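Local coordinates for isocitrate dehydrogenase [NAD] subunit 2 (Saccharomyces cerevisiae, PDB 3BLX), which catalyses, as part of an octamer with subunit 1, the NAD+-dependent oxidative decarboxylation of isocitrate to 2-oxoglutarate in the mitochondrial citric acid cycle, at the interface of chains B and A. Coordinates in Å, arbitrary orientation; residue numbers count along the deposited sequence, not the author numbering. Chains: chain A, Isocitrate dehydrogenase [NAD] subunit 2; chain B, Isocitrate dehydrogenase [NAD] subunit 1.

Contact 1: the interface of chains B and A. Residues chain B 152-156, 193; chain A 152-155.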
loop_
_atom_site.group_PDB
_atom_site.type_symbol
_atom_site.label_atom_id
_atom_site.label_comp_id
_atom_site.label_asym_id
_atom_site.label_seq_id
_atom_site.Cartn_x
_atom_site.Cartn_y
_atom_site.Cartn_z
ATOM N N LYS B 152 -1.474 -27.337 12.195
ATOM C CA LYS B 152 -2.694 -26.516 12.200
ATOM C C LYS B 152 -2.426 -25.085 11.641
ATOM O O LYS B 152 -1.313 -24.591 11.730
ATOM C CB LYS B 152 -3.310 -26.488 13.608
ATOM C CG LYS B 152 -3.846 -27.856 14.120
ATOM C CD LYS B 152 -4.293 -27.750 15.600
ATOM C CE LYS B 152 -4.509 -29.104 16.309
ATOM N NZ LYS B 152 -4.589 -28.940 17.817
ATOM N N VAL B 153 -3.422 -24.444 11.037
ATOM C CA VAL B 153 -3.206 -23.097 10.534
ATOM C C VAL B 153 -4.083 -22.075 11.220
ATOM O O VAL B 153 -5.179 -22.377 11.644
ATOM C CB VAL B 153 -3.416 -22.998 9.021
ATOM C CG1 VAL B 153 -2.421 -23.847 8.311
ATOM C CG2 VAL B 153 -4.824 -23.385 8.642
ATOM N N MET B 154 -3.556 -20.870 11.359
ATOM C CA MET B 154 -4.309 -19.702 11.800
ATOM C C MET B 154 -4.092 -18.646 10.695
ATOM O O MET B 154 -2.967 -18.368 10.332
ATOM C CB MET B 154 -3.710 -19.219 13.105
ATOM C CG MET B 154 -4.152 -17.835 13.555
ATOM S SD MET B 154 -5.309 -17.882 14.935
ATOM C CE MET B 154 -4.799 -19.348 15.868
ATOM N N THR B 155 -5.145 -18.090 10.119
ATOM C CA THR B 155 -4.944 -17.134 9.019
ATOM C C THR B 155 -5.594 -15.797 9.268
ATOM O O THR B 155 -6.552 -15.695 10.007
ATOM C CB THR B 155 -5.457 -17.674 7.690
ATOM O OG1 THR B 155 -6.856 -17.359 7.534
ATOM C CG2 THR B 155 -5.221 -19.161 7.625
ATOM N N ARG B 156 -5.085 -14.760 8.633
ATOM C CA ARG B 156 -5.560 -13.440 9.002
ATOM C C ARG B 156 -6.990 -13.138 8.547
ATOM O O ARG B 156 -7.758 -12.549 9.300
ATOM C CB ARG B 156 -4.564 -12.346 8.641
ATOM C CG ARG B 156 -4.966 -11.490 7.530
ATOM C CD ARG B 156 -3.960 -10.395 7.341
ATOM N NE ARG B 156 -3.910 -9.483 8.471
ATOM C CZ ARG B 156 -2.840 -9.295 9.232
ATOM N NH1 ARG B 156 -1.719 -9.988 9.004
ATOM N NH2 ARG B 156 -2.897 -8.401 10.214
ATOM N N LEU B 193 -0.807 -13.338 16.309
ATOM C CA LEU B 193 -1.596 -12.824 15.213
ATOM C C LEU B 193 -3.045 -12.594 15.643
ATOM O O LEU B 193 -3.645 -11.563 15.313
ATOM C CB LEU B 193 -1.553 -13.814 14.057
ATOM C CG LEU B 193 -2.277 -13.460 12.780
ATOM C CD1 LEU B 193 -1.501 -12.368 12.082
ATOM C CD2 LEU B 193 -2.369 -14.694 11.934
ATOM N N GLY A 152 -0.152 -14.297 5.093
ATOM C CA GLY A 152 -0.902 -14.124 6.333
ATOM C C GLY A 152 -1.221 -15.406 7.118
ATOM O O GLY A 152 -2.256 -15.535 7.743
ATOM N N VAL A 153 -0.337 -16.382 7.093
ATOM C CA VAL A 153 -0.723 -17.699 7.563
ATOM C C VAL A 153 0.327 -18.341 8.440
ATOM O O VAL A 153 1.410 -18.690 7.966
ATOM C CB VAL A 153 -1.016 -18.631 6.382
ATOM C CG1 VAL A 153 -1.474 -19.952 6.876
ATOM C CG2 VAL A 153 -2.086 -18.059 5.483
ATOM N N VAL A 154 0.025 -18.466 9.725
ATOM C CA VAL A 154 0.941 -19.137 10.623
ATOM C C VAL A 154 0.570 -20.601 10.654
ATOM O O VAL A 154 -0.580 -20.957 10.786
ATOM C CB VAL A 154 0.951 -18.519 12.029
ATOM C CG1 VAL A 154 2.052 -19.145 12.853
ATOM C CG2 VAL A 154 1.174 -17.000 11.942
ATOM N N GLN A 155 1.547 -21.458 10.477
ATOM C CA GLN A 155 1.349 -22.872 10.756
ATOM C C GLN A 155 2.113 -23.296 12.015
ATOM O O GLN A 155 3.245 -22.835 12.251
ATOM C CB GLN A 155 1.819 -23.665 9.559
ATOM C CG GLN A 155 1.699 -25.137 9.695
ATOM C CD GLN A 155 2.227 -25.891 8.458
ATOM O OE1 GLN A 155 3.391 -25.736 8.087
ATOM N NE2 GLN A 155 1.370 -26.692 7.818
#
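A:Val154 and B:Met154 face each other across an antiparallel pair of strands, B:147-155 and A:153-161, which join the two subunits in one continuous sheet between chains. Their backbones exchange hydrogen bonds both ways. The amide of B:Met154 gives its hydrogen to the carbonyl O of A:Val154 at 3.0 Å, with 167° at the hydrogen, and the amide of A:Val154 answers to the carbonyl O of B:Met154 at 3.1 Å. The closed pair fixes the register, setting B:Val153 opposite A:Gln155 and B:Thr155 opposite A:Val153.

Just before the strand of chain A begins, A:Gly152 comes close to the partner, an approach that its missing side chain may ease. The carbonyl O of A:Gly152 accepts a hydrogen bond from the backbone N of B:Arg156 at 3.1 Å, more bent at the hydrogen (138°). B:Arg156 begins helix B:156-172, so this bond ties the start of that helix to the residue that leads into the neighbouring strand.

The valine side chains of chain A alternate across the sheet. A:Val153, with CG1 anti to its backbone N (chi1 -177°), lies alongside B:Thr155, both side chains pointing the same way. The threonine meets it through its methyl: CG2 is 3.9 Å from CG1 of A:Val153. Its hydroxyl occupies the position between backbone N and carbonyl carbon, leaving the methyl for the valine. On the opposite face, A:Val154 turns CG2 towards B:Leu193 of helix B:190-205, a loose 4.2 Å from its CD2.

The join appears to rest largely on backbone pairing, with side-chain packing on the two faces, a valine against a threonine methyl and a valine near a leucine; together they help hold the IDH1 and IDH2 subunits together as a heterodimer within the octamer.

Contact 2: the interface of chains B and A. Residues chain B 140, 148-150; chain A 158-160, 194-196, 199.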
loop_
_atom_site.group_PDB
_atom_site.type_symbol
_atom_site.label_atom_id
_atom_site.label_comp_id
_atom_site.label_asym_id
_atom_site.label_seq_id
_atom_site.Cartn_x
_atom_site.Cartn_y
_atom_site.Cartn_z
ATOM N N GLU B 140 -3.225 -34.394 10.637
ATOM C CA GLU B 140 -2.451 -35.190 11.597
ATOM C C GLU B 140 -1.880 -36.399 10.928
ATOM O O GLU B 140 -2.515 -37.017 10.078
ATOM C CB GLU B 140 -3.278 -35.610 12.792
ATOM C CG GLU B 140 -3.517 -34.526 13.803
ATOM C CD GLU B 140 -4.278 -35.052 15.004
ATOM O OE1 GLU B 140 -3.989 -34.625 16.154
ATOM O OE2 GLU B 140 -5.159 -35.917 14.786
ATOM N N VAL B 148 3.112 -38.880 16.606
ATOM C CA VAL B 148 2.038 -38.212 15.919
ATOM C C VAL B 148 2.337 -36.728 15.805
ATOM O O VAL B 148 2.766 -36.086 16.764
ATOM C CB VAL B 148 0.694 -38.426 16.596
ATOM C CG1 VAL B 148 -0.348 -37.566 15.918
ATOM C CG2 VAL B 148 0.305 -39.870 16.508
ATOM N N GLU B 149 2.121 -36.193 14.613
ATOM C CA GLU B 149 2.412 -34.794 14.358
ATOM C C GLU B 149 1.165 -34.086 13.892
ATOM O O GLU B 149 0.451 -34.583 13.022
ATOM C CB GLU B 149 3.502 -34.684 13.327
ATOM C CG GLU B 149 4.258 -33.403 13.376
ATOM C CD GLU B 149 5.341 -33.319 12.299
ATOM O OE1 GLU B 149 5.018 -33.240 11.075
ATOM O OE2 GLU B 149 6.523 -33.318 12.700
ATOM N N SER B 150 0.898 -32.934 14.501
ATOM C CA SER B 150 -0.225 -32.064 14.113
ATOM C C SER B 150 0.272 -30.817 13.369
ATOM O O SER B 150 1.274 -30.213 13.737
ATOM C CB SER B 150 -1.007 -31.608 15.354
ATOM O OG SER B 150 -1.583 -32.690 16.056
ATOM N N LYS A 158 3.337 -29.423 16.272
ATOM C CA LYS A 158 3.427 -29.964 17.646
ATOM C C LYS A 158 3.616 -31.484 17.623
ATOM O O LYS A 158 3.066 -32.184 16.776
ATOM C CB LYS A 158 2.191 -29.602 18.483
ATOM C CG LYS A 158 2.168 -28.164 18.992
ATOM C CD LYS A 158 0.773 -27.775 19.466
ATOM C CE LYS A 158 0.544 -26.263 19.362
ATOM N NZ LYS A 158 -0.907 -25.887 19.408
ATOM N N LEU A 159 4.399 -31.982 18.561
ATOM C CA LEU A 159 4.771 -33.379 18.568
ATOM C C LEU A 159 4.280 -34.053 19.825
ATOM O O LEU A 159 4.322 -33.467 20.914
ATOM C CB LEU A 159 6.285 -33.483 18.564
ATOM C CG LEU A 159 6.825 -34.490 17.582
ATOM C CD1 LEU A 159 6.437 -34.050 16.214
ATOM C CD2 LEU A 159 8.310 -34.506 17.718
ATOM N N ILE A 160 3.824 -35.289 19.676
ATOM C CA ILE A 160 3.569 -36.154 20.834
ATOM C C ILE A 160 4.144 -37.561 20.583
ATOM O O ILE A 160 3.978 -38.105 19.505
ATOM C CB ILE A 160 2.058 -36.185 21.224
ATOM C CG1 ILE A 160 1.877 -36.587 22.672
ATOM C CG2 ILE A 160 1.287 -37.153 20.386
ATOM C CD1 ILE A 160 0.438 -36.913 23.010
ATOM N N ARG A 194 -8.757 -36.725 16.566
ATOM C CA ARG A 194 -7.345 -36.501 16.815
ATOM C C ARG A 194 -6.680 -37.797 17.272
ATOM O O ARG A 194 -6.848 -38.237 18.392
ATOM C CB ARG A 194 -7.068 -35.343 17.799
ATOM C CG ARG A 194 -8.223 -34.885 18.684
ATOM C CD ARG A 194 -8.911 -33.617 18.171
ATOM N NE ARG A 194 -8.223 -32.349 18.485
ATOM C CZ ARG A 194 -7.070 -32.211 19.153
ATOM N NH1 ARG A 194 -6.565 -30.991 19.355
ATOM N NH2 ARG A 194 -6.413 -33.269 19.619
ATOM N N LEU A 195 -5.922 -38.404 16.376
ATOM C CA LEU A 195 -5.129 -39.568 16.703
ATOM C C LEU A 195 -3.882 -39.265 17.568
ATOM O O LEU A 195 -3.115 -40.157 17.877
ATOM C CB LEU A 195 -4.758 -40.320 15.416
ATOM C CG LEU A 195 -3.544 -39.932 14.602
ATOM C CD1 LEU A 195 -3.768 -40.381 13.176
ATOM C CD2 LEU A 195 -3.344 -38.450 14.664
ATOM N N ALA A 196 -3.690 -38.016 17.978
ATOM C CA ALA A 196 -2.653 -37.700 18.959
ATOM C C ALA A 196 -3.170 -38.036 20.348
ATOM O O ALA A 196 -2.437 -38.480 21.229
ATOM C CB ALA A 196 -2.296 -36.262 18.897
ATOM N N LEU A 199 -3.299 -41.775 20.752
ATOM C CA LEU A 199 -2.052 -42.454 21.094
ATOM C C LEU A 199 -1.828 -42.395 22.588
ATOM O O LEU A 199 -1.325 -43.335 23.201
ATOM C CB LEU A 199 -0.864 -41.848 20.327
ATOM C CG LEU A 199 0.556 -42.176 20.789
ATOM C CD1 LEU A 199 1.513 -41.953 19.654
ATOM C CD2 LEU A 199 0.980 -41.328 21.984
#
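An antiparallel strand pairing, backed by a helix start, forms this heteromeric interface and joins subunit 1 to subunit 2 within the octamer. B:Val148 is central to it. Its amide N and the carbonyl O of A:Ile160 are 3.1 Å apart, and its own carbonyl accepts the amide of A:Ile160 in return. Two residues on, B:Ser150 N donates to A:Lys158 O at 3.2 Å, almost straight at the hydrogen (171°); the return bond is weak.

The side chain of B:Val148 is packed between helix A:195-208 on one side and A:Ile160 of the paired strand on the other. CG1, anti to the backbone N (chi1 173°), points at CD2 of A:Leu195 and at the methyl CB of A:Ala196, 3.8 Å away. CG2, anti to the carbonyl carbon, lies 3.7 Å from the carbonyl O of A:Leu195 and reaches CD1 of A:Leu199 at 4.0 Å, the two side chains lying antiparallel as they pass. CG2 of A:Ile160 packs against the valine CB from the paired strand.

B:Glu140 stretches along A:Leu195 in the opposite sense, its aliphatic part against the leucine CD2. Its extended chain brings carboxylate atom OE2 to 3.0 Å from A:Leu195 N, a weak hydrogen bond at the first turn of the helix, where the helix dipole may favour the negative charge. Within chain B, the hydroxyl of B:Ser150 gives OE1 of this carboxylate a further weak bond. On the sheet's other face, CG of B:Glu149 crosses CD1 of A:Leu159 at 3.6 Å.

The site thus couples the intersubunit sheet of the IDH1-IDH2 pair to a helix of subunit 2.

Contact 1 and contact 2 lie about 19 Å apart, centre to centre of their C-alpha atoms, along the same two strands, B:147-155 and A:153-161. Because the strands run antiparallel, the beginning of each meets the end of the other: contact 1 uses the end of the chain B strand, contact 2 its beginning. Helices lie against the strands from chain B in contact 1, loosely, and from chain A in contact 2. Together the contacts pin both ends of one ladder between subunits, a continuous connection that could carry movements between IDH1 and IDH2 in this allosteric enzyme.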